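Local structure of esterase D (3DKR) at residues E64-L69 against E154-I158; A119-S125 against Q185-Q191; A214-F218 against F244-E248. The protein probably hydrolyses carboxylic esters, as an alpha/beta hydrolase with a catalytic triad. The contacts are given in a common frame with arbitrary orientation. Numbering follows the deposited sequence.

How the contacts relate
Contacts 2 and 3 touch through neighbouring strands of the central sheet, with centres 9 Å apart. Strands 187-192 and 216-221 lie side by side there, and probable hydrogen bonds join them: Thr-187 O to Asp-217 N at 2.8 Å and Asp-217 O to Ile-189 N at 2.9 Å. Contact 1 lies on the opposite side of the chain's centre, 30 Å from contact 2 and 39 Å from contact 3 between centres. Helix 155-178, which starts in contact 1, leads on to strand 187-192 of contact 2. Contact 2 is the one beside the predicted triad: the side chain of Ser-124 comes within about 3 Å of that of His-226, and Gln-191 within about 3 Å of Asp-195.

Contact 1: E64-L69 against E154-I158; sequences EPLDIL and ESTQI
Two helix starts meet here. Segment 64-69 is extended at Glu-64 (phi/psi -113/100) and turns through Pro-65 into a helix that runs on past Leu-69. Segment 154-158 has Glu-154 as N-cap (-121/14), then helix from Ser-155 onward, with Ile-158 N bonded to Glu-154 O at 2.9 Å. The nearest CA atoms are those of Leu-66 and Ile-158, 6.9 Å apart. Glu-64 (chi1 t) bends back to cap its own helix, with OE2 accepting from Leu-66 N at 3.0 Å. Glu-64 OE2 also lies 2.5 Å from Glu-154 OE2, so one carboxyl group probably holds a proton. Glu-154 (m, t) reaches across, and its OE1 accepts from Asn-146. Helices 134-149 and 155-178 form the insertion between strands 119-122 and 187-192 of the alpha/beta hydrolase fold. The paired acids and the leucines join helix 66-71 to this insertion, away from the predicted triad. Next to the acids, Leu-66 (m, t) points at the second helix. Leu-66 CD1 is 3.2 Å from Glu-154 OE2, and Leu-66 CD2 packs on Gln-157 CB at 4.0 Å and Ile-158 CG1 at 4.1 Å. Leu-69 (m, t) sets CD1 4.1 Å from Ile-158 CA.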
loop_
_atom_site.group_PDB
_atom_site.type_symbol
_atom_site.label_atom_id
_atom_site.label_comp_id
_atom_site.label_asym_id
_atom_site.label_seq_id
_atom_site.Cartn_x
_atom_site.Cartn_y
_atom_site.Cartn_z
ATOM N N GLU A 64 6.905 19.555 -1.988
ATOM C CA GLU A 64 6.853 19.746 -3.430
ATOM C C GLU A 64 6.200 18.516 -4.106
ATOM O O GLU A 64 6.877 17.501 -4.307
ATOM C CB GLU A 64 8.277 19.954 -3.958
ATOM C CG GLU A 64 8.391 20.081 -5.463
ATOM C CD GLU A 64 7.412 21.078 -6.017
ATOM O OE1 GLU A 64 7.662 22.296 -5.871
ATOM O OE2 GLU A 64 6.387 20.655 -6.587
ATOM N N PRO A 65 4.905 18.610 -4.470
ATOM C CA PRO A 65 4.242 17.467 -5.122
ATOM C C PRO A 65 4.942 16.917 -6.367
ATOM O O PRO A 65 4.829 15.729 -6.650
ATOM C CB PRO A 65 2.863 18.018 -5.486
ATOM C CG PRO A 65 2.628 19.109 -4.483
ATOM C CD PRO A 65 3.966 19.731 -4.279
ATOM N N LEU A 66 5.668 17.760 -7.096
ATOM C CA LEU A 66 6.429 17.299 -8.258
ATOM C C LEU A 66 7.516 16.293 -7.897
ATOM O O LEU A 66 7.928 15.510 -8.755
ATOM C CB LEU A 66 7.031 18.486 -9.018
ATOM C CG LEU A 66 5.989 19.346 -9.715
ATOM C CD1 LEU A 66 6.622 20.629 -10.266
ATOM C CD2 LEU A 66 5.275 18.574 -10.826
ATOM N N ASP A 67 7.987 16.309 -6.646
ATOM C CA ASP A 67 8.989 15.335 -6.197
ATOM C C ASP A 67 8.513 13.896 -6.375
ATOM O O ASP A 67 9.332 12.999 -6.642
ATOM C CB ASP A 67 9.345 15.543 -4.735
ATOM C CG ASP A 67 10.197 16.786 -4.502
ATOM O OD1 ASP A 67 10.720 17.383 -5.481
ATOM O OD2 ASP A 67 10.351 17.142 -3.317
ATOM N N ILE A 68 7.212 13.678 -6.230
ATOM C CA ILE A 68 6.637 12.330 -6.430
ATOM C C ILE A 68 6.911 11.887 -7.847
ATOM O O ILE A 68 7.292 10.734 -8.109
ATOM C CB ILE A 68 5.107 12.311 -6.169
ATOM C CG1 ILE A 68 4.816 12.595 -4.687
ATOM C CG2 ILE A 68 4.504 10.975 -6.609
ATOM C CD1 ILE A 68 3.393 12.997 -4.378
ATOM N N LEU A 69 6.740 12.836 -8.773
ATOM C CA LEU A 69 6.827 12.564 -10.195
ATOM C C LEU A 69 8.252 12.544 -10.716
ATOM O O LEU A 69 8.527 11.871 -11.707
ATOM C CB LEU A 69 6.043 13.629 -10.963
ATOM C CG LEU A 69 4.545 13.689 -10.666
ATOM C CD1 LEU A 69 3.908 14.964 -11.193
ATOM C CD2 LEU A 69 3.844 12.476 -11.269
ATOM N N GLU A 154 0.760 24.174 -9.898
ATOM C CA GLU A 154 1.683 23.373 -10.705
ATOM C C GLU A 154 0.979 22.454 -11.693
ATOM O O GLU A 154 1.607 21.554 -12.262
ATOM C CB GLU A 154 2.547 22.508 -9.792
ATOM C CG GLU A 154 3.329 23.277 -8.771
ATOM C CD GLU A 154 4.140 22.352 -7.914
ATOM O OE1 GLU A 154 3.532 21.518 -7.219
ATOM O OE2 GLU A 154 5.372 22.443 -7.957
ATOM N N SER A 155 -0.309 22.690 -11.921
ATOM C CA SER A 155 -1.104 21.805 -12.763
ATOM C C SER A 155 -0.443 21.522 -14.119
ATOM O O SER A 155 -0.510 20.401 -14.613
ATOM C CB SER A 155 -2.518 22.363 -12.943
ATOM O OG SER A 155 -2.487 23.692 -13.424
ATOM N N THR A 156 0.214 22.514 -14.713
ATOM C CA THR A 156 0.798 22.338 -16.042
ATOM C C THR A 156 1.959 21.338 -16.040
ATOM O O THR A 156 2.026 20.455 -16.895
ATOM C CB THR A 156 1.252 23.689 -16.647
ATOM O OG1 THR A 156 0.160 24.617 -16.599
ATOM C CG2 THR A 156 1.703 23.519 -18.093
ATOM N N GLN A 157 2.865 21.469 -15.081
ATOM C CA GLN A 157 3.962 20.509 -14.945
ATOM C C GLN A 157 3.419 19.134 -14.537
ATOM O O GLN A 157 3.903 18.103 -15.011
ATOM C CB GLN A 157 5.018 21.009 -13.941
ATOM C CG GLN A 157 6.014 22.021 -14.528
ATOM C CD GLN A 157 7.224 21.361 -15.212
ATOM O OE1 GLN A 157 7.255 21.196 -16.435
ATOM N NE2 GLN A 157 8.218 20.980 -14.416
ATOM N N ILE A 158 2.401 19.118 -13.683
ATOM C CA ILE A 158 1.786 17.849 -13.278
ATOM C C ILE A 158 1.315 17.069 -14.517
ATOM O O ILE A 158 1.638 15.885 -14.674
ATOM C CB ILE A 158 0.631 18.061 -12.293
ATOM C CG1 ILE A 158 1.188 18.508 -10.940
ATOM C CG2 ILE A 158 -0.205 16.773 -12.151
ATOM C CD1 ILE A 158 0.121 18.879 -9.947
#

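Contact 2: A119-S125 against Q185-Q191; sequences AGGVFSS and QPTFIGQ
These are adjacent parallel strands in the central sheet of the alpha/beta hydrolase fold. Strands 119-122 and 187-191 run 4.5 Å apart at 20°. Gly-120 pairs with Thr-187, Gly-121 with Phe-188 and Val-122 with Ile-189. Backbone bonds are Phe-188 N to Gly-120 O, Val-122 N to Phe-188 O and Gly-190 N to Val-122 O, each 2.9 Å; Gly-120 N to Pro-186 O is weak at 3.4 Å. Gly-121 has phi/psi 157/-156, and its CA sits 3.1 Å from Phe-188 O, where a CB would clash. Apolar contacts join Val-122 CG2 (chi1 m) to Ile-189 CG2 at 4.1 Å, and Ala-119 CB to Pro-186 CB at 3.9 Å. Phe-123 (m) places CD1 4.1 Å from Phe-188 CE2 (Phe-188 chi1 t). Past the strand, the chain turns at Phe-123 (-107/2) toward the predicted triad. Ser-125 O accepts from Ser-101 OG, and Gln-191 NE2 bonds Asp-195. Gln-191 (t, p) turns its amide oxygen to the turn: OE1 accepts from Ser-125 N at 2.8 Å and Ser-125 OG at 2.7 Å.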
loop_
_atom_site.group_PDB
_atom_site.type_symbol
_atom_site.label_atom_id
_atom_site.label_comp_id
_atom_site.label_asym_id
_atom_site.label_seq_id
_atom_site.Cartn_x
_atom_site.Cartn_y
_atom_site.Cartn_z
ATOM N N ALA A 119 2.824 -14.219 5.248
ATOM C CA ALA A 119 1.576 -13.898 4.579
ATOM C C ALA A 119 1.521 -12.385 4.348
ATOM O O ALA A 119 2.426 -11.660 4.754
ATOM C CB ALA A 119 0.389 -14.374 5.398
ATOM N N GLY A 120 0.485 -11.916 3.680
ATOM C CA GLY A 120 0.424 -10.489 3.359
ATOM C C GLY A 120 -0.776 -10.207 2.509
ATOM O O GLY A 120 -1.668 -11.037 2.405
ATOM N N GLY A 121 -0.820 -9.030 1.900
ATOM C CA GLY A 121 -1.956 -8.684 1.060
ATOM C C GLY A 121 -2.148 -7.192 0.887
ATOM O O GLY A 121 -1.202 -6.410 1.020
ATOM N N VAL A 122 -3.378 -6.808 0.580
ATOM C CA VAL A 122 -3.679 -5.455 0.171
ATOM C C VAL A 122 -4.884 -4.896 0.913
ATOM O O VAL A 122 -5.789 -5.633 1.314
ATOM C CB VAL A 122 -3.916 -5.361 -1.345
ATOM C CG1 VAL A 122 -2.753 -6.028 -2.122
ATOM C CG2 VAL A 122 -5.252 -5.997 -1.724
ATOM N N PHE A 123 -4.869 -3.584 1.075
ATOM C CA PHE A 123 -5.985 -2.853 1.632
ATOM C C PHE A 123 -6.732 -2.060 0.559
ATOM O O PHE A 123 -7.674 -1.320 0.894
ATOM C CB PHE A 123 -5.513 -1.878 2.711
ATOM C CG PHE A 123 -4.721 -2.506 3.831
ATOM C CD1 PHE A 123 -4.954 -3.819 4.241
ATOM C CD2 PHE A 123 -3.781 -1.755 4.511
ATOM C CE1 PHE A 123 -4.231 -4.361 5.297
ATOM C CE2 PHE A 123 -3.080 -2.287 5.566
ATOM C CZ PHE A 123 -3.299 -3.586 5.955
ATOM N N SER A 124 -6.294 -2.183 -0.692
ATOM C CA SER A 124 -7.062 -1.717 -1.860
ATOM C C SER A 124 -6.509 -2.363 -3.124
ATOM O O SER A 124 -5.403 -2.929 -3.119
ATOM C CB SER A 124 -7.031 -0.190 -1.988
ATOM O OG SER A 124 -8.101 0.259 -2.817
ATOM N N SER A 125 -7.307 -2.327 -4.186
ATOM C CA SER A 125 -6.914 -2.943 -5.461
ATOM C C SER A 125 -5.694 -2.282 -6.075
ATOM O O SER A 125 -5.411 -1.119 -5.813
ATOM C CB SER A 125 -8.078 -2.859 -6.429
ATOM O OG SER A 125 -9.130 -3.690 -5.987
ATOM N N GLN A 185 1.465 -18.094 -0.223
ATOM C CA GLN A 185 1.111 -17.688 1.126
ATOM C C GLN A 185 -0.361 -17.343 1.249
ATOM O O GLN A 185 -0.986 -16.918 0.261
ATOM C CB GLN A 185 1.892 -16.439 1.553
ATOM C CG GLN A 185 3.399 -16.591 1.592
ATOM C CD GLN A 185 4.082 -16.143 0.322
ATOM O OE1 GLN A 185 3.490 -16.174 -0.758
ATOM N NE2 GLN A 185 5.342 -15.720 0.446
ATOM N N PRO A 186 -0.905 -17.454 2.470
ATOM C CA PRO A 186 -2.185 -16.839 2.752
ATOM C C PRO A 186 -2.167 -15.361 2.334
ATOM O O PRO A 186 -1.183 -14.658 2.606
ATOM C CB PRO A 186 -2.307 -16.967 4.276
ATOM C CG PRO A 186 -1.455 -18.136 4.614
ATOM C CD PRO A 186 -0.345 -18.137 3.654
ATOM N N THR A 187 -3.230 -14.925 1.670
ATOM C CA THR A 187 -3.337 -13.542 1.178
ATOM C C THR A 187 -4.611 -12.874 1.674
ATOM O O THR A 187 -5.704 -13.437 1.593
ATOM C CB THR A 187 -3.300 -13.513 -0.345
ATOM O OG1 THR A 187 -2.118 -14.171 -0.802
ATOM C CG2 THR A 187 -3.335 -12.076 -0.878
ATOM N N PHE A 188 -4.443 -11.650 2.166
ATOM C CA PHE A 188 -5.524 -10.805 2.649
ATOM C C PHE A 188 -5.889 -9.805 1.567
ATOM O O PHE A 188 -5.015 -9.189 0.961
ATOM C CB PHE A 188 -5.072 -10.045 3.905
ATOM C CG PHE A 188 -6.137 -9.188 4.512
ATOM C CD1 PHE A 188 -6.981 -9.696 5.495
ATOM C CD2 PHE A 188 -6.340 -7.886 4.079
ATOM C CE1 PHE A 188 -7.989 -8.909 6.054
ATOM C CE2 PHE A 188 -7.335 -7.099 4.640
ATOM C CZ PHE A 188 -8.173 -7.620 5.619
ATOM N N ILE A 189 -7.188 -9.639 1.339
ATOM C CA ILE A 189 -7.682 -8.623 0.397
ATOM C C ILE A 189 -8.776 -7.798 1.041
ATOM O O ILE A 189 -9.822 -8.334 1.420
ATOM C CB ILE A 189 -8.234 -9.235 -0.902
ATOM C CG1 ILE A 189 -7.159 -10.066 -1.599
ATOM C CG2 ILE A 189 -8.763 -8.109 -1.813
ATOM C CD1 ILE A 189 -7.626 -10.831 -2.864
ATOM N N GLY A 190 -8.525 -6.500 1.203
ATOM C CA GLY A 190 -9.532 -5.565 1.650
ATOM C C GLY A 190 -9.771 -4.506 0.593
ATOM O O GLY A 190 -8.828 -4.042 -0.051
ATOM N N GLN A 191 -11.031 -4.123 0.404
ATOM C CA GLN A 191 -11.393 -3.171 -0.639
ATOM C C GLN A 191 -12.574 -2.307 -0.203
ATOM O O GLN A 191 -13.604 -2.831 0.218
ATOM C CB GLN A 191 -11.760 -3.929 -1.908
ATOM C CG GLN A 191 -12.242 -3.064 -3.051
ATOM C CD GLN A 191 -11.244 -2.022 -3.454
ATOM O OE1 GLN A 191 -10.126 -2.355 -3.861
ATOM N NE2 GLN A 191 -11.651 -0.752 -3.397
#

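Contact 3: A214-F218 against F244-E248; sequences ARVDF and FMQQE
The last turn of helix 234-246 lies beside the outermost strand 216-221. Segment 214-218 is extended from Arg-215 (phi/psi -159/159) through Phe-218. Segment 244-248 begins in the last turn of the helix, and Glu-248 N bonds Met-245 O at 3.0 Å. The nearest CA atoms are Asp-217 and Phe-244, 7.3 Å apart. Phe-244 (chi1 t, chi2 82°) sends its ring toward the strand. Phe-244 CD1 lies 3.5 Å from Asp-217 OD2 (Asp-217 chi1 t) and 3.8 Å from Arg-215 NH2, which sits over one ring face. Inward, the ring meets Phe-188 edge-to-face. This helix, the last of the alpha/beta hydrolase fold, packs across one face of the sheet, here beside its edge strand and away from the predicted active site. Gln-247 CB then lies over one face of the Arg-215 guanidinium, 3.5 Å from NH2. Glu-248 (m, m) meets the extended Arg-215 side chain (p, t, t) in a salt bridge. Glu-248 OE2 accepts from Arg-215 NH1 at 2.9 Å and NH2 at 3.2 Å, and both side chains touch Pro-186.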
loop_
_atom_site.group_PDB
_atom_site.type_symbol
_atom_site.label_atom_id
_atom_site.label_comp_id
_atom_site.label_asym_id
_atom_site.label_seq_id
_atom_site.Cartn_x
_atom_site.Cartn_y
_atom_site.Cartn_z
ATOM N N ALA A 214 -2.407 -20.415 -0.302
ATOM C CA ALA A 214 -2.955 -21.329 0.727
ATOM C C ALA A 214 -4.399 -20.999 1.114
ATOM O O ALA A 214 -5.217 -21.904 1.357
ATOM C CB ALA A 214 -2.083 -21.322 1.965
ATOM N N ARG A 215 -4.694 -19.706 1.218
ATOM C CA ARG A 215 -6.037 -19.194 1.422
ATOM C C ARG A 215 -6.088 -17.740 0.973
ATOM O O ARG A 215 -5.047 -17.081 0.866
ATOM C CB ARG A 215 -6.480 -19.303 2.883
ATOM C CG ARG A 215 -5.787 -18.368 3.880
ATOM C CD ARG A 215 -6.543 -18.289 5.244
ATOM N NE ARG A 215 -5.909 -17.354 6.198
ATOM C CZ ARG A 215 -4.769 -17.597 6.844
ATOM N NH1 ARG A 215 -4.120 -18.739 6.657
ATOM N NH2 ARG A 215 -4.265 -16.693 7.680
ATOM N N VAL A 216 -7.298 -17.270 0.678
ATOM C CA VAL A 216 -7.537 -15.862 0.383
ATOM C C VAL A 216 -8.625 -15.318 1.305
ATOM O O VAL A 216 -9.787 -15.734 1.236
ATOM C CB VAL A 216 -7.925 -15.639 -1.092
ATOM C CG1 VAL A 216 -8.139 -14.159 -1.353
ATOM C CG2 VAL A 216 -6.839 -16.198 -1.999
ATOM N N ASP A 217 -8.251 -14.383 2.174
ATOM C CA ASP A 217 -9.172 -13.818 3.155
ATOM C C ASP A 217 -9.688 -12.480 2.630
ATOM O O ASP A 217 -8.968 -11.481 2.653
ATOM C CB ASP A 217 -8.441 -13.636 4.488
ATOM C CG ASP A 217 -9.354 -13.180 5.614
ATOM O OD1 ASP A 217 -10.594 -13.310 5.522
ATOM O OD2 ASP A 217 -8.806 -12.705 6.633
ATOM N N PHE A 218 -10.935 -12.469 2.157
ATOM C CA PHE A 218 -11.482 -11.353 1.378
ATOM C C PHE A 218 -12.493 -10.528 2.172
ATOM O O PHE A 218 -13.462 -11.073 2.727
ATOM C CB PHE A 218 -12.141 -11.907 0.109
ATOM C CG PHE A 218 -12.607 -10.845 -0.878
ATOM C CD1 PHE A 218 -11.817 -10.521 -1.971
ATOM C CD2 PHE A 218 -13.833 -10.213 -0.743
ATOM C CE1 PHE A 218 -12.230 -9.577 -2.885
ATOM C CE2 PHE A 218 -14.254 -9.247 -1.656
ATOM C CZ PHE A 218 -13.446 -8.931 -2.734
ATOM N N PHE A 244 -6.642 -12.251 10.649
ATOM C CA PHE A 244 -5.898 -12.913 9.581
ATOM C C PHE A 244 -4.531 -13.384 10.052
ATOM O O PHE A 244 -4.121 -14.526 9.803
ATOM C CB PHE A 244 -5.791 -11.946 8.390
ATOM C CG PHE A 244 -4.901 -12.411 7.283
ATOM C CD1 PHE A 244 -5.363 -13.312 6.314
ATOM C CD2 PHE A 244 -3.615 -11.909 7.153
ATOM C CE1 PHE A 244 -4.545 -13.707 5.279
ATOM C CE2 PHE A 244 -2.788 -12.320 6.113
ATOM C CZ PHE A 244 -3.251 -13.205 5.178
ATOM N N MET A 245 -3.820 -12.494 10.747
ATOM C CA MET A 245 -2.516 -12.833 11.281
ATOM C C MET A 245 -2.608 -13.889 12.376
ATOM O O MET A 245 -1.794 -14.807 12.430
ATOM C CB MET A 245 -1.825 -11.570 11.781
ATOM C CG MET A 245 -1.407 -10.704 10.607
ATOM S SD MET A 245 -0.186 -9.455 11.034
ATOM C CE MET A 245 -1.330 -8.440 11.818
ATOM N N GLN A 246 -3.630 -13.787 13.208
ATOM C CA GLN A 246 -3.766 -14.719 14.332
ATOM C C GLN A 246 -4.065 -16.140 13.879
ATOM O O GLN A 246 -3.758 -17.103 14.591
ATOM C CB GLN A 246 -4.828 -14.215 15.301
ATOM C CG GLN A 246 -4.332 -13.116 16.201
ATOM C CD GLN A 246 -3.316 -13.631 17.206
ATOM O OE1 GLN A 246 -2.143 -13.814 16.883
ATOM N NE2 GLN A 246 -3.774 -13.909 18.425
ATOM N N GLN A 247 -4.662 -16.277 12.701
ATOM C CA GLN A 247 -4.847 -17.596 12.083
ATOM C C GLN A 247 -3.544 -18.355 11.829
ATOM O O GLN A 247 -3.564 -19.582 11.702
ATOM C CB GLN A 247 -5.635 -17.459 10.782
ATOM C CG GLN A 247 -7.101 -17.195 11.009
ATOM C CD GLN A 247 -7.826 -18.415 11.562
ATOM O OE1 GLN A 247 -7.637 -19.532 11.070
ATOM N NE2 GLN A 247 -8.656 -18.208 12.592
ATOM N N GLU A 248 -2.417 -17.640 11.763
ATOM C CA GLU A 248 -1.091 -18.281 11.661
ATOM C C GLU A 248 -0.507 -18.833 12.974
ATOM O O GLU A 248 0.544 -19.489 12.967
ATOM C CB GLU A 248 -0.094 -17.321 11.002
ATOM C CG GLU A 248 -0.482 -16.982 9.570
ATOM C CD GLU A 248 -0.568 -18.214 8.701
ATOM O OE1 GLU A 248 0.433 -18.955 8.605
ATOM O OE2 GLU A 248 -1.642 -18.470 8.134
#